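Local atomic coordinates of penicillin binding protein transpeptidase domain protein (Escherichia coli, PDB entry 4BJQ), a protein that belongs to the penicillin-binding protein family, here as a small mixed alpha-beta fragment whose assembly contains two copies. Residues Asp35-Ser38 with Ala39-Ala43. Sequence-based numbering, arbitrary orientation.
Sequences DQLS and ARINA. With SO4 (sulfate ion), chain M.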
ATOM      1  N   ASP A  35       5.322  -5.675 -13.439  1.00 26.97           N
ATOM      2  CA  ASP A  35       4.572  -6.916 -13.600  1.00 27.83           C
ATOM      3  C   ASP A  35       5.393  -8.146 -13.234  1.00 27.46           C
ATOM      4  O   ASP A  35       4.858  -9.098 -12.661  1.00 27.11           O
ATOM      5  CB  ASP A  35       4.061  -7.046 -15.038  1.00 28.74           C
ATOM      6  CG  ASP A  35       2.998  -6.029 -15.367  1.00 30.13           C
ATOM      7  OD1 ASP A  35       2.410  -5.447 -14.429  1.00 31.05           O
ATOM      8  OD2 ASP A  35       2.749  -5.815 -16.572  1.00 33.93           O
ATOM      9  N   GLN A  36       6.682  -8.129 -13.571  1.00 27.33           N
ATOM     10  CA  GLN A  36       7.577  -9.227 -13.194  1.00 27.55           C
ATOM     11  C   GLN A  36       7.805  -9.229 -11.692  1.00 26.92           C
ATOM     12  O   GLN A  36       7.779 -10.281 -11.048  1.00 26.53           O
ATOM     13  CB  GLN A  36       8.934  -9.102 -13.894  1.00 27.95           C
ATOM     14  CG  GLN A  36       9.067  -9.867 -15.195  1.00 30.33           C
ATOM     15  CD  GLN A  36      10.428  -9.663 -15.860  1.00 32.65           C
ATOM     16  OE1 GLN A  36      11.473  -9.649 -15.194  1.00 33.43           O
ATOM     17  NE2 GLN A  36      10.417  -9.506 -17.184  1.00 33.15           N
ATOM     18  N   LEU A  37       8.048  -8.040 -11.154  1.00 26.62           N
ATOM     19  CA  LEU A  37       8.323  -7.858  -9.726  1.00 26.88           C
ATOM     20  C   LEU A  37       7.141  -8.340  -8.893  1.00 27.02           C
ATOM     21  O   LEU A  37       7.320  -9.101  -7.942  1.00 26.82           O
ATOM     22  CB  LEU A  37       8.624  -6.392  -9.445  1.00 26.33           C
ATOM     23  CG  LEU A  37       9.064  -5.926  -8.055  1.00 27.69           C
ATOM     24  CD1 LEU A  37      10.338  -6.635  -7.630  1.00 28.82           C
ATOM     25  CD2 LEU A  37       9.267  -4.402  -8.075  1.00 26.74           C
ATOM     26  N   SER A  38       5.940  -7.902  -9.280  1.00 27.85           N
ATOM     27  CA  SER A  38       4.688  -8.310  -8.635  1.00 28.82           C
ATOM     28  C   SER A  38       4.452  -9.806  -8.719  1.00 29.37           C
ATOM     29  O   SER A  38       4.127 -10.426  -7.713  1.00 29.76           O
ATOM     30  CB  SER A  38       3.488  -7.579  -9.240  1.00 28.65           C
ATOM     31  OG  SER A  38       3.629  -6.188  -9.053  1.00 30.25           O
ATOM     32  N   ALA A  39       4.612 -10.372  -9.917  1.00 30.32           N
ATOM     33  CA  ALA A  39       4.437 -11.808 -10.136  1.00 31.25           C
ATOM     34  C   ALA A  39       5.317 -12.636  -9.197  1.00 31.49           C
ATOM     35  O   ALA A  39       4.837 -13.577  -8.570  1.00 31.62           O
ATOM     36  CB  ALA A  39       4.710 -12.174 -11.599  1.00 31.53           C
ATOM     37  N   ARG A  40       6.589 -12.262  -9.083  1.00 31.80           N
ATOM     38  CA  ARG A  40       7.527 -12.984  -8.225  1.00 32.30           C
ATOM     39  C   ARG A  40       7.164 -12.871  -6.742  1.00 32.58           C
ATOM     40  O   ARG A  40       7.309 -13.840  -5.985  1.00 32.78           O
ATOM     41  CB  ARG A  40       8.962 -12.502  -8.452  1.00 32.24           C
ATOM     42  CG  ARG A  40      10.001 -13.315  -7.708  1.00 31.99           C
ATOM     43  CD  ARG A  40      11.397 -12.774  -7.941  1.00 33.64           C
ATOM     44  NE  ARG A  40      12.369 -13.326  -6.994  1.00 33.50           N
ATOM     45  CZ  ARG A  40      12.921 -14.532  -7.106  1.00 34.74           C
ATOM     46  NH1 ARG A  40      12.600 -15.333  -8.118  1.00 34.55           N
ATOM     47  NH2 ARG A  40      13.795 -14.943  -6.205  1.00 34.62           N
ATOM     48  N   ILE A  41       6.705 -11.687  -6.333  1.00 32.80           N
ATOM     49  CA  ILE A  41       6.374 -11.437  -4.930  1.00 32.89           C
ATOM     50  C   ILE A  41       5.055 -12.120  -4.561  1.00 33.49           C
ATOM     51  O   ILE A  41       4.918 -12.643  -3.453  1.00 33.95           O
ATOM     52  CB  ILE A  41       6.394  -9.921  -4.585  1.00 32.29           C
ATOM     53  CG1 ILE A  41       7.838  -9.408  -4.566  1.00 32.17           C
ATOM     54  CG2 ILE A  41       5.722  -9.639  -3.240  1.00 32.16           C
ATOM     55  CD1 ILE A  41       7.983  -7.878  -4.451  1.00 30.54           C
ATOM     56  N   ASN A  42       4.116 -12.163  -5.506  1.00 33.95           N
ATOM     57  CA  ASN A  42       2.785 -12.740  -5.261  1.00 34.14           C
ATOM     58  C   ASN A  42       2.652 -14.252  -5.483  1.00 34.61           C
ATOM     59  O   ASN A  42       1.589 -14.822  -5.219  1.00 35.05           O
ATOM     60  CB  ASN A  42       1.739 -12.017  -6.109  1.00 34.16           C
ATOM     61  CG  ASN A  42       1.528 -10.577  -5.681  1.00 34.61           C
ATOM     62  OD1 ASN A  42       2.008 -10.152  -4.626  1.00 35.38           O
ATOM     63  ND2 ASN A  42       0.800  -9.813  -6.500  1.00 34.26           N
ATOM     64  N   ALA A  43       3.716 -14.888  -5.980  1.00 34.51           N
ATOM     65  CA  ALA A  43       3.692 -16.305  -6.345  1.00 34.96           C
ATOM     66  C   ALA A  43       3.263 -17.194  -5.180  1.00 35.20           C
ATOM     67  O   ALA A  43       2.412 -18.070  -5.336  1.00 35.60           O
ATOM     68  CB  ALA A  43       5.054 -16.744  -6.882  1.00 34.98           C
TER
HETATM   69  S   SO4 M1166      -1.376  -6.759  -5.787  1.00 63.64           S
HETATM   70  O1  SO4 M1166      -1.916  -5.495  -5.295  1.00 63.23           O
HETATM   71  O2  SO4 M1166      -0.388  -7.267  -4.831  1.00 64.56           O
HETATM   72  O3  SO4 M1166      -2.471  -7.713  -5.946  1.00 62.80           O
HETATM   73  O4  SO4 M1166      -0.697  -6.560  -7.068  1.00 63.76           O
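L37 and I41, one turn apart on helix 34-42, run side by side and point the same way, with L37 CD1 4.1 Å from I41 CD1. With L37 CG anti to the backbone N (chi1 -175°) and I41 CG1 beside its own N, the two CD1 methyls come alongside each other. The same branch of I41 lies against the backbone: CG1 is 3.4 Å from L37 O, the oxygen that accepts the I41 N-H. On another face, the N42 side chain folds back along the turn, and its CB lies 3.3 Å from S38 O. From there ND2 donates a hydrogen bond to O2 of the sulfate ion (3.3 Å), with an N-H...O angle of 149° that is moderately bent.

Four successive backbone bonds hold these groups in place: A39 N to D35 O, R40 N to Q36 O, I41 N to L37 O and N42 N to S38 O. The last is the shortest, at 2.8 Å from N42 N to S38 O, and its donor lies almost in line with the C=O bond, at a C=O...N angle of 164°. S38 OG turns back to L34 O, a bond within the preceding turn.

Outside the segments, L37 and I41 both touch L52 of strand 50-56, and the extended R40 chain brings NE to a hydrogen bond with Y51 O on that strand. S38 and I41 also pack on I17 of the second subunit, whose I17 and S18 backbone N atoms bind the same sulfate, probably taken from the crystallisation liquor; the anion thus bridges two chains. The i+4 N-H to i C=O ladder is that of an alpha-helix; with L37 and I41 buried and D35, Q36 and R40 exposed, it is amphipathic, its apolar side laid against strand 50-56 within a mixed alpha-beta fold.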